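Local coordinates for protein 16S rRNA aminocarboxypropyltransferase (Vulcanisaeta distributa, PDB 5APG) that transfers the aminocarboxypropyl group of S-adenosylmethionine to an N1-methylpseudouridine of ribosomal RNA, probably as the last step of a hypermodification, at residues E114-A117 with A118-I122; K82-R85 with G86-R90; I69-W73 with K74-D78. All blocks are in the same frame, centred on the assembly; numbering follows the deposited sequence.

Contact 1 of 3, residues E114-A117 with A118-I122. With EEM ([(3S)-3-amino-4-hydroxy-4-oxo-butyl]-[[(2S,3S,4R,5R)-5-(6-aminopurin-9-yl)-3,4-dihydroxy-oxolan-2-yl]methyl]-methyl-selanium), chain D.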
loop_
_atom_site.group_PDB
_atom_site.type_symbol
_atom_site.label_atom_id
_atom_site.label_comp_id
_atom_site.label_asym_id
_atom_site.label_seq_id
_atom_site.Cartn_x
_atom_site.Cartn_y
_atom_site.Cartn_z
ATOM N N GLU A 114 -1.204 -4.736 -4.535
ATOM C CA GLU A 114 -1.839 -3.544 -5.095
ATOM C C GLU A 114 -1.272 -2.290 -4.441
ATOM O O GLU A 114 -1.081 -1.259 -5.089
ATOM C CB GLU A 114 -3.358 -3.590 -4.906
ATOM C CG GLU A 114 -4.091 -4.530 -5.865
ATOM C CD GLU A 114 -5.508 -4.827 -5.406
ATOM O OE1 GLU A 114 -5.667 -5.325 -4.274
ATOM O OE2 GLU A 114 -6.462 -4.551 -6.164
ATOM N N ALA A 115 -1.010 -2.380 -3.145
ATOM C CA ALA A 115 -0.451 -1.252 -2.420
ATOM C C ALA A 115 0.954 -0.921 -2.895
ATOM O O ALA A 115 1.297 0.250 -3.067
ATOM C CB ALA A 115 -0.443 -1.530 -0.953
ATOM N N VAL A 116 1.770 -1.953 -3.088
ATOM C CA VAL A 116 3.118 -1.763 -3.610
ATOM C C VAL A 116 3.052 -1.109 -4.988
ATOM O O VAL A 116 3.755 -0.138 -5.260
ATOM C CB VAL A 116 3.888 -3.102 -3.691
ATOM C CG1 VAL A 116 5.166 -2.952 -4.518
ATOM C CG2 VAL A 116 4.211 -3.612 -2.282
ATOM N N ALA A 117 2.187 -1.627 -5.852
ATOM C CA ALA A 117 2.062 -1.091 -7.205
ATOM C C ALA A 117 1.564 0.354 -7.201
ATOM O O ALA A 117 2.064 1.190 -7.953
ATOM C CB ALA A 117 1.138 -1.959 -8.025
ATOM N N ALA A 118 0.568 0.642 -6.365
ATOM C CA ALA A 118 0.066 2.008 -6.231
ATOM C C ALA A 118 1.171 2.968 -5.789
ATOM O O ALA A 118 1.319 4.061 -6.344
ATOM C CB ALA A 118 -1.101 2.056 -5.248
ATOM N N ALA A 119 1.944 2.557 -4.787
ATOM C CA ALA A 119 3.036 3.380 -4.287
ATOM C C ALA A 119 4.052 3.651 -5.393
ATOM O O ALA A 119 4.485 4.788 -5.588
ATOM C CB ALA A 119 3.711 2.711 -3.092
ATOM N N LEU A 120 4.429 2.596 -6.109
ATOM C CA LEU A 120 5.353 2.717 -7.237
ATOM C C LEU A 120 4.827 3.682 -8.299
ATOM O O LEU A 120 5.549 4.568 -8.766
ATOM C CB LEU A 120 5.604 1.344 -7.870
ATOM C CG LEU A 120 6.436 0.346 -7.059
ATOM C CD1 LEU A 120 6.483 -1.017 -7.752
ATOM C CD2 LEU A 120 7.837 0.883 -6.830
ATOM N N TYR A 121 3.571 3.497 -8.685
ATOM C CA TYR A 121 2.954 4.339 -9.706
ATOM C C TYR A 121 2.989 5.816 -9.302
ATOM O O TYR A 121 3.421 6.674 -10.075
ATOM C CB TYR A 121 1.512 3.893 -9.957
ATOM C CG TYR A 121 0.890 4.486 -11.205
ATOM C CD1 TYR A 121 0.411 5.792 -11.219
ATOM C CD2 TYR A 121 0.784 3.737 -12.373
ATOM C CE1 TYR A 121 -0.157 6.334 -12.360
ATOM C CE2 TYR A 121 0.219 4.271 -13.520
ATOM C CZ TYR A 121 -0.249 5.568 -13.506
ATOM O OH TYR A 121 -0.811 6.104 -14.641
ATOM N N ILE A 122 2.546 6.098 -8.082
ATOM C CA ILE A 122 2.468 7.470 -7.578
ATOM C C ILE A 122 3.846 8.129 -7.553
ATOM O O ILE A 122 3.981 9.324 -7.821
ATOM C CB ILE A 122 1.830 7.496 -6.169
ATOM C CG1 ILE A 122 0.334 7.197 -6.271
ATOM C CG2 ILE A 122 2.038 8.850 -5.480
ATOM C CD1 ILE A 122 -0.252 6.613 -5.006
HETATM C C2 EEM D . -1.395 2.130 2.967
HETATM N N3 EEM D . -0.987 0.900 2.885
HETATM C C4 EEM D . -1.797 -0.038 2.429
HETATM C "C1'" EEM D . -0.445 -2.167 2.412
HETATM C "C2'" EEM D . -0.186 -2.188 3.939
HETATM C "C3'" EEM D . -0.858 -3.339 4.332
HETATM C "C4'" EEM D . -0.776 -4.273 3.369
HETATM C "C5'" EEM D . -2.008 -5.075 3.168
HETATM O O EEM D . -2.190 -9.134 -0.048
HETATM C C EEM D . -2.627 -9.941 0.725
HETATM O OXT EEM D . -2.349 -11.122 0.609
HETATM C CA EEM D . -3.493 -9.500 1.884
HETATM N N EEM D . -4.030 -10.674 2.512
HETATM C CB EEM D . -2.585 -8.711 2.815
HETATM C CG EEM D . -3.314 -7.888 3.857
HETATM SE SE EEM D . -2.150 -6.443 4.553
HETATM C CE EEM D . -2.998 -5.561 6.054
HETATM O "O4'" EEM D . -0.691 -3.359 2.053
HETATM O "O3'" EEM D . -0.477 -3.778 5.694
HETATM O "O2'" EEM D . 1.224 -2.430 4.005
HETATM N N9 EEM D . -1.683 -1.359 2.230
HETATM C C8 EEM D . -2.844 -1.762 1.752
HETATM N N7 EEM D . -3.697 -0.768 1.652
HETATM C C5 EEM D . -3.072 0.348 2.064
HETATM N N1 EEM D . -2.597 2.551 2.636
HETATM C C6 EEM D . -3.477 1.707 2.182
HETATM N N6 EEM D . -4.777 2.122 1.834
#
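Helix 112-122, which presents Ala115 to the bound S-adenosylmethionine analogue, runs through this contact as regular alpha-helix: each carbonyl from Glu114 to Ala117 takes the N-H four residues on. Ala118 N donates to Glu114 O over 2.8 Å, and Leu120 N reaches Val116 O over 2.9 Å, the latter nearly straight at 168°. As helix geometry dictates, the alanine CB atoms lie close to carbonyl oxygens of the preceding turn. Ala118 CB sits 3.3 Å from Glu114 O, and Ala119 CB is 3.4 Å from Ala115 O. Val116 and Leu120 run side by side, and their outer methyls CG1 and CD1 meet at 4.0 Å. Val116 CG1 is swung to the far side of CB from its own nitrogen (chi1 167°), whereas Leu120 CG stays beside its nitrogen (chi1 -71°) and passes 3.3 Å from Val116 O.

In this SPOUT-fold enzyme the helix packs against the parallel sheet, Val116 on Leu68 and Ala119 on Leu66 of strand 66-70. Ala115 belongs to the pocket of the selenium analogue of S-adenosylmethionine: its CB comes to 3.4 Å from the analogue's N9, right at the bond joining adenine to ribose, with Leu93 as a protein neighbour. So short a side chain probably lets the helix backbone come close to the nucleoside. The other flanks of the helix are covered too, Leu120 by Ala129 and Val132 of helix 126-133 and Tyr121 by Ile143, Gln147 and Leu150 of helix 141-153. The carboxylate of buried Glu114 is gripped from outside the contact: OE2 takes the amide of Ala99, while OE1 is held by Ser111 OG and Asn100 ND2.

Contact 2 of 3, residues K82-R85 with G86-R90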
loop_
_atom_site.group_PDB
_atom_site.type_symbol
_atom_site.label_atom_id
_atom_site.label_comp_id
_atom_site.label_asym_id
_atom_site.label_seq_id
_atom_site.Cartn_x
_atom_site.Cartn_y
_atom_site.Cartn_z
ATOM N N LYS A 82 0.807 -0.053 17.186
ATOM C CA LYS A 82 1.590 -0.409 18.365
ATOM C C LYS A 82 3.078 -0.644 18.101
ATOM O O LYS A 82 3.880 -0.554 19.027
ATOM C CB LYS A 82 0.993 -1.652 19.037
ATOM C CG LYS A 82 -0.395 -1.433 19.626
ATOM C CD LYS A 82 -0.685 -2.392 20.776
ATOM C CE LYS A 82 -0.556 -3.846 20.351
ATOM N NZ LYS A 82 -1.139 -4.766 21.369
ATOM N N PHE A 83 3.465 -0.931 16.861
ATOM C CA PHE A 83 4.836 -1.389 16.633
ATOM C C PHE A 83 5.712 -0.547 15.700
ATOM O O PHE A 83 6.874 -0.888 15.486
ATOM C CB PHE A 83 4.812 -2.831 16.121
ATOM C CG PHE A 83 4.190 -3.801 17.085
ATOM C CD1 PHE A 83 4.925 -4.308 18.145
ATOM C CD2 PHE A 83 2.876 -4.209 16.931
ATOM C CE1 PHE A 83 4.360 -5.200 19.038
ATOM C CE2 PHE A 83 2.302 -5.104 17.818
ATOM C CZ PHE A 83 3.045 -5.599 18.873
ATOM N N ILE A 84 5.192 0.543 15.146
ATOM C CA ILE A 84 6.063 1.426 14.371
ATOM C C ILE A 84 5.963 2.879 14.839
ATOM O O ILE A 84 4.939 3.545 14.663
ATOM C CB ILE A 84 5.783 1.337 12.846
ATOM C CG1 ILE A 84 4.296 1.456 12.537
ATOM C CG2 ILE A 84 6.313 0.027 12.283
ATOM C CD1 ILE A 84 3.979 1.343 11.064
ATOM N N ARG A 85 7.048 3.349 15.449
ATOM C CA ARG A 85 7.112 4.695 16.007
ATOM C C ARG A 85 8.447 5.367 15.686
ATOM O O ARG A 85 9.506 4.857 16.052
ATOM C CB ARG A 85 6.916 4.656 17.524
ATOM C CG ARG A 85 5.469 4.547 17.982
ATOM C CD ARG A 85 5.377 3.658 19.218
ATOM N NE ARG A 85 4.008 3.495 19.695
ATOM C CZ ARG A 85 3.655 3.544 20.974
ATOM N NH1 ARG A 85 4.573 3.746 21.909
ATOM N NH2 ARG A 85 2.384 3.387 21.319
ATOM N N GLY A 86 8.394 6.503 14.996
ATOM C CA GLY A 86 9.572 7.330 14.784
ATOM C C GLY A 86 10.576 6.838 13.751
ATOM O O GLY A 86 11.245 7.639 13.100
ATOM N N LYS A 87 10.678 5.521 13.604
ATOM C CA LYS A 87 11.699 4.894 12.771
ATOM C C LYS A 87 11.514 5.174 11.271
ATOM O O LYS A 87 12.484 5.183 10.506
ATOM C CB LYS A 87 11.693 3.386 13.042
ATOM C CG LYS A 87 12.556 2.518 12.135
ATOM C CD LYS A 87 12.576 1.083 12.665
ATOM C CE LYS A 87 13.262 0.108 11.712
ATOM N NZ LYS A 87 14.719 0.348 11.535
ATOM N N PHE A 88 10.273 5.413 10.858
ATOM C CA PHE A 88 9.935 5.498 9.440
ATOM C C PHE A 88 9.288 6.820 9.035
ATOM O O PHE A 88 8.900 7.628 9.879
ATOM C CB PHE A 88 8.970 4.380 9.059
ATOM C CG PHE A 88 9.448 3.003 9.408
ATOM C CD1 PHE A 88 10.316 2.323 8.572
ATOM C CD2 PHE A 88 9.015 2.382 10.569
ATOM C CE1 PHE A 88 10.753 1.050 8.892
ATOM C CE2 PHE A 88 9.447 1.112 10.895
ATOM C CZ PHE A 88 10.316 0.444 10.052
ATOM N N ILE A 89 9.165 7.013 7.725
ATOM C CA ILE A 89 8.299 8.041 7.171
ATOM C C ILE A 89 6.973 7.374 6.802
ATOM O O ILE A 89 6.852 6.728 5.757
ATOM C CB ILE A 89 8.929 8.729 5.947
ATOM C CG1 ILE A 89 10.220 9.446 6.361
ATOM C CG2 ILE A 89 7.961 9.733 5.336
ATOM C CD1 ILE A 89 11.124 9.810 5.205
ATOM N N ARG A 90 5.987 7.531 7.683
ATOM C CA ARG A 90 4.736 6.786 7.591
ATOM C C ARG A 90 3.749 7.477 6.662
ATOM O O ARG A 90 3.417 8.646 6.858
ATOM C CB ARG A 90 4.118 6.615 8.983
ATOM C CG ARG A 90 5.031 5.906 9.978
ATOM C CD ARG A 90 4.489 5.998 11.403
ATOM N NE ARG A 90 3.274 5.209 11.587
ATOM C CZ ARG A 90 2.646 5.071 12.751
ATOM N NH1 ARG A 90 3.120 5.672 13.835
ATOM N NH2 ARG A 90 1.546 4.333 12.833
#
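Between Arg85 and Lys87 the chain bends through Gly86, the middle residue of a classic gamma turn (phi 76°), a backbone shape that suits glycine, and Lys87 N reaches back to Arg85 O at 2.8 Å in a weak, bent bond. The turn leads from the end of helix 73-83 into edge strand 89-91. Ile84, just before it, carries most of the side-chain contact. Its CG2 touches Phe88 CE2 at 3.6 Å, the two side chains crossing at about a right angle; the CG of Lys87 lies over the centre of the same phenyl ring, while the lysine's NZ goes on to Ser40 OG and Leu38 O. With chi1 at 49°, Ile84 CG1 is tucked between the backbone N and carbonyl carbon and comes to rest over one face of the Arg90 guanidinium, toward its rim. Ile84 O lies above that same face, 2.9 Å from Arg90 NH1, but at too poor an angle for a hydrogen bond. Ile44 packs against Ile84, Phe88 and Arg90 alike. Arg90 spends NH2 on a salt bridge to Asp46, which probably helps hold the guanidinium flat against the isoleucine, and the carbonyl oxygen above it is likely to favour the positive charge.

Contact 3 of 3, residues I69-W73 with K74-D78. With EEM ([(3S)-3-amino-4-hydroxy-4-oxo-butyl]-[[(2S,3S,4R,5R)-5-(6-aminopurin-9-yl)-3,4-dihydroxy-oxolan-2-yl]methyl]-methyl-selanium), chain D.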
loop_
_atom_site.group_PDB
_atom_site.type_symbol
_atom_site.label_atom_id
_atom_site.label_comp_id
_atom_site.label_asym_id
_atom_site.label_seq_id
_atom_site.Cartn_x
_atom_site.Cartn_y
_atom_site.Cartn_z
ATOM N N ILE A 69 4.445 -3.723 6.176
ATOM C CA ILE A 69 4.116 -4.848 7.034
ATOM C C ILE A 69 2.971 -5.617 6.392
ATOM O O ILE A 69 1.919 -5.046 6.097
ATOM C CB ILE A 69 3.723 -4.396 8.454
ATOM C CG1 ILE A 69 4.916 -3.740 9.157
ATOM C CG2 ILE A 69 3.226 -5.586 9.268
ATOM C CD1 ILE A 69 4.536 -2.974 10.421
ATOM N N ASP A 70 3.181 -6.905 6.146
ATOM C CA ASP A 70 2.121 -7.753 5.621
ATOM C C ASP A 70 1.482 -8.547 6.755
ATOM O O ASP A 70 2.148 -9.324 7.438
ATOM C CB ASP A 70 2.656 -8.700 4.542
ATOM C CG ASP A 70 1.592 -9.647 4.013
ATOM O OD1 ASP A 70 0.835 -9.248 3.105
ATOM O OD2 ASP A 70 1.510 -10.790 4.499
ATOM N N CYS A 71 0.187 -8.337 6.958
ATOM C CA CYS A 71 -0.554 -9.020 8.013
ATOM C C CYS A 71 -2.004 -9.122 7.581
ATOM O O CYS A 71 -2.349 -8.661 6.508
ATOM C CB CYS A 71 -0.427 -8.268 9.337
ATOM S SG CYS A 71 -1.092 -6.580 9.294
ATOM N N SER A 72 -2.861 -9.723 8.394
ATOM C CA SER A 72 -4.280 -9.737 8.063
ATOM C C SER A 72 -4.861 -8.348 8.296
ATOM O O SER A 72 -4.359 -7.595 9.131
ATOM C CB SER A 72 -5.030 -10.776 8.897
ATOM O OG SER A 72 -5.121 -10.358 10.246
ATOM N N TRP A 73 -5.914 -7.999 7.562
ATOM C CA TRP A 73 -6.560 -6.707 7.775
ATOM C C TRP A 73 -7.230 -6.642 9.143
ATOM O O TRP A 73 -7.394 -5.562 9.712
ATOM C CB TRP A 73 -7.574 -6.415 6.666
ATOM C CG TRP A 73 -6.945 -5.727 5.487
ATOM C CD1 TRP A 73 -6.669 -6.272 4.268
ATOM C CD2 TRP A 73 -6.486 -4.369 5.434
ATOM N NE1 TRP A 73 -6.079 -5.333 3.453
ATOM C CE2 TRP A 73 -5.951 -4.158 4.147
ATOM C CE3 TRP A 73 -6.482 -3.310 6.349
ATOM C CZ2 TRP A 73 -5.423 -2.934 3.748
ATOM C CZ3 TRP A 73 -5.951 -2.092 5.952
ATOM C CH2 TRP A 73 -5.429 -1.914 4.662
ATOM N N LYS A 74 -7.597 -7.802 9.682
ATOM C CA LYS A 74 -8.201 -7.862 11.009
ATOM C C LYS A 74 -7.213 -7.430 12.091
ATOM O O LYS A 74 -7.612 -6.907 13.132
ATOM C CB LYS A 74 -8.730 -9.271 11.302
ATOM C CG LYS A 74 -9.495 -9.375 12.618
ATOM C CD LYS A 74 -10.382 -10.609 12.668
ATOM C CE LYS A 74 -11.030 -10.758 14.037
ATOM N NZ LYS A 74 -11.863 -9.573 14.398
ATOM N N ARG A 75 -5.923 -7.633 11.835
ATOM C CA ARG A 75 -4.877 -7.253 12.784
ATOM C C ARG A 75 -4.157 -5.954 12.416
ATOM O O ARG A 75 -3.359 -5.448 13.203
ATOM C CB ARG A 75 -3.835 -8.371 12.910
ATOM C CG ARG A 75 -4.323 -9.623 13.619
ATOM C CD ARG A 75 -3.209 -10.202 14.478
ATOM N NE ARG A 75 -2.686 -9.202 15.406
ATOM C CZ ARG A 75 -1.511 -9.287 16.020
ATOM N NH1 ARG A 75 -0.720 -10.331 15.806
ATOM N NH2 ARG A 75 -1.123 -8.325 16.848
ATOM N N ALA A 76 -4.436 -5.426 11.226
ATOM C CA ALA A 76 -3.639 -4.338 10.656
ATOM C C ALA A 76 -3.572 -3.089 11.535
ATOM O O ALA A 76 -2.502 -2.503 11.702
ATOM C CB ALA A 76 -4.169 -3.971 9.278
ATOM N N VAL A 77 -4.704 -2.677 12.095
ATOM C CA VAL A 77 -4.719 -1.465 12.910
ATOM C C VAL A 77 -3.867 -1.656 14.158
ATOM O O VAL A 77 -3.007 -0.833 14.459
ATOM C CB VAL A 77 -6.149 -1.060 13.315
ATOM C CG1 VAL A 77 -6.113 0.166 14.212
ATOM C CG2 VAL A 77 -6.987 -0.784 12.077
ATOM N N ASP A 78 -4.088 -2.757 14.867
ATOM C CA ASP A 78 -3.338 -3.042 16.085
ATOM C C ASP A 78 -1.829 -3.098 15.831
ATOM O O ASP A 78 -1.041 -2.539 16.593
ATOM C CB ASP A 78 -3.809 -4.360 16.700
ATOM C CG ASP A 78 -3.124 -4.662 18.015
ATOM O OD1 ASP A 78 -3.469 -4.012 19.023
ATOM O OD2 ASP A 78 -2.239 -5.544 18.039
HETATM C C2 EEM D . -1.395 2.130 2.967
HETATM N N3 EEM D . -0.987 0.900 2.885
HETATM C C4 EEM D . -1.797 -0.038 2.429
HETATM C "C1'" EEM D . -0.445 -2.167 2.412
HETATM C "C2'" EEM D . -0.186 -2.188 3.939
HETATM C "C3'" EEM D . -0.858 -3.339 4.332
HETATM C "C4'" EEM D . -0.776 -4.273 3.369
HETATM C "C5'" EEM D . -2.008 -5.075 3.168
HETATM O O EEM D . -2.190 -9.134 -0.048
HETATM C C EEM D . -2.627 -9.941 0.725
HETATM O OXT EEM D . -2.349 -11.122 0.609
HETATM C CA EEM D . -3.493 -9.500 1.884
HETATM N N EEM D . -4.030 -10.674 2.512
HETATM C CB EEM D . -2.585 -8.711 2.815
HETATM C CG EEM D . -3.314 -7.888 3.857
HETATM SE SE EEM D . -2.150 -6.443 4.553
HETATM C CE EEM D . -2.998 -5.561 6.054
HETATM O "O4'" EEM D . -0.691 -3.359 2.053
HETATM O "O3'" EEM D . -0.477 -3.778 5.694
HETATM O "O2'" EEM D . 1.224 -2.430 4.005
HETATM N N9 EEM D . -1.683 -1.359 2.230
HETATM C C8 EEM D . -2.844 -1.762 1.752
HETATM N N7 EEM D . -3.697 -0.768 1.652
HETATM C C5 EEM D . -3.072 0.348 2.064
HETATM N N1 EEM D . -2.597 2.551 2.636
HETATM C C6 EEM D . -3.477 1.707 2.182
HETATM N N6 EEM D . -4.777 2.122 1.834
HETATM O O HOH W 1 -7.299 -3.981 12.054
#
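Trp73 and Ala76 close on the selenonium centre of the bound S-adenosylmethionine analogue: its methyl CE lies 3.7 Å above the indole plane, over the ring centre, in a CH-pi contact that the positive selenonium probably strengthens. Ala76 CB is 3.8 Å from Trp73 CE3 and borders the same methyl. Cys71 SG completes the group, touching Ala76 CA at 3.7 Å with CE close by. The adenine N7 lies at the edge of the indole, in the indole plane, while Trp73 NE1 donates to Leu110 O, which probably helps fix the ring's rotation. With an alanine here, the ligand methyl would probably lose the face it rests on, and Leu110 O would be left without its indole donor.

Here strand 66-70 of the parallel SPOUT sheet hands over to helix 73-83, with Ser72 as N-cap. Arg75 N reaches Ser72 OG at 3.3 Å, a weak capping bond, and also donates to Ser72 O, coming from above the carbonyl plane. A water within 2.8 Å of Trp73 O accepts from Val77 N. Upstream, Ile69 O receives the ribose O3' at 2.7 Å; Asp70, tied to Arg9, Asn18 and Thr112, brings OD1 to 3.5 Å from the ligand's CB. On the outer side Arg75 NH2 forms a salt bridge of 3.2 Å with Asp78 OD2, in the guanidinium plane and on the anti side of the carboxylate.

Contact 1 is wholly buried, near the centre of the chain, whereas contacts 2 and 3 are partly buried and have exposed residues. Contacts 1 and 3 do not touch, their nearest atoms being about 7 Å apart, yet both reach the S-adenosylmethionine analogue: contact 1 offers a bare methyl to the nucleoside, contact 3 an aromatic face and a backbone carbonyl. Contacts 2 and 3 share helix 73-83, contact 3 at its start and contact 2 where it runs out, and meet where Ile84 CG2 packs on Ile69 CD1 at 4.0 Å. Main-chain bonds and small apolar groups dominate at the core; toward the surface, arginines paired with aspartates join in.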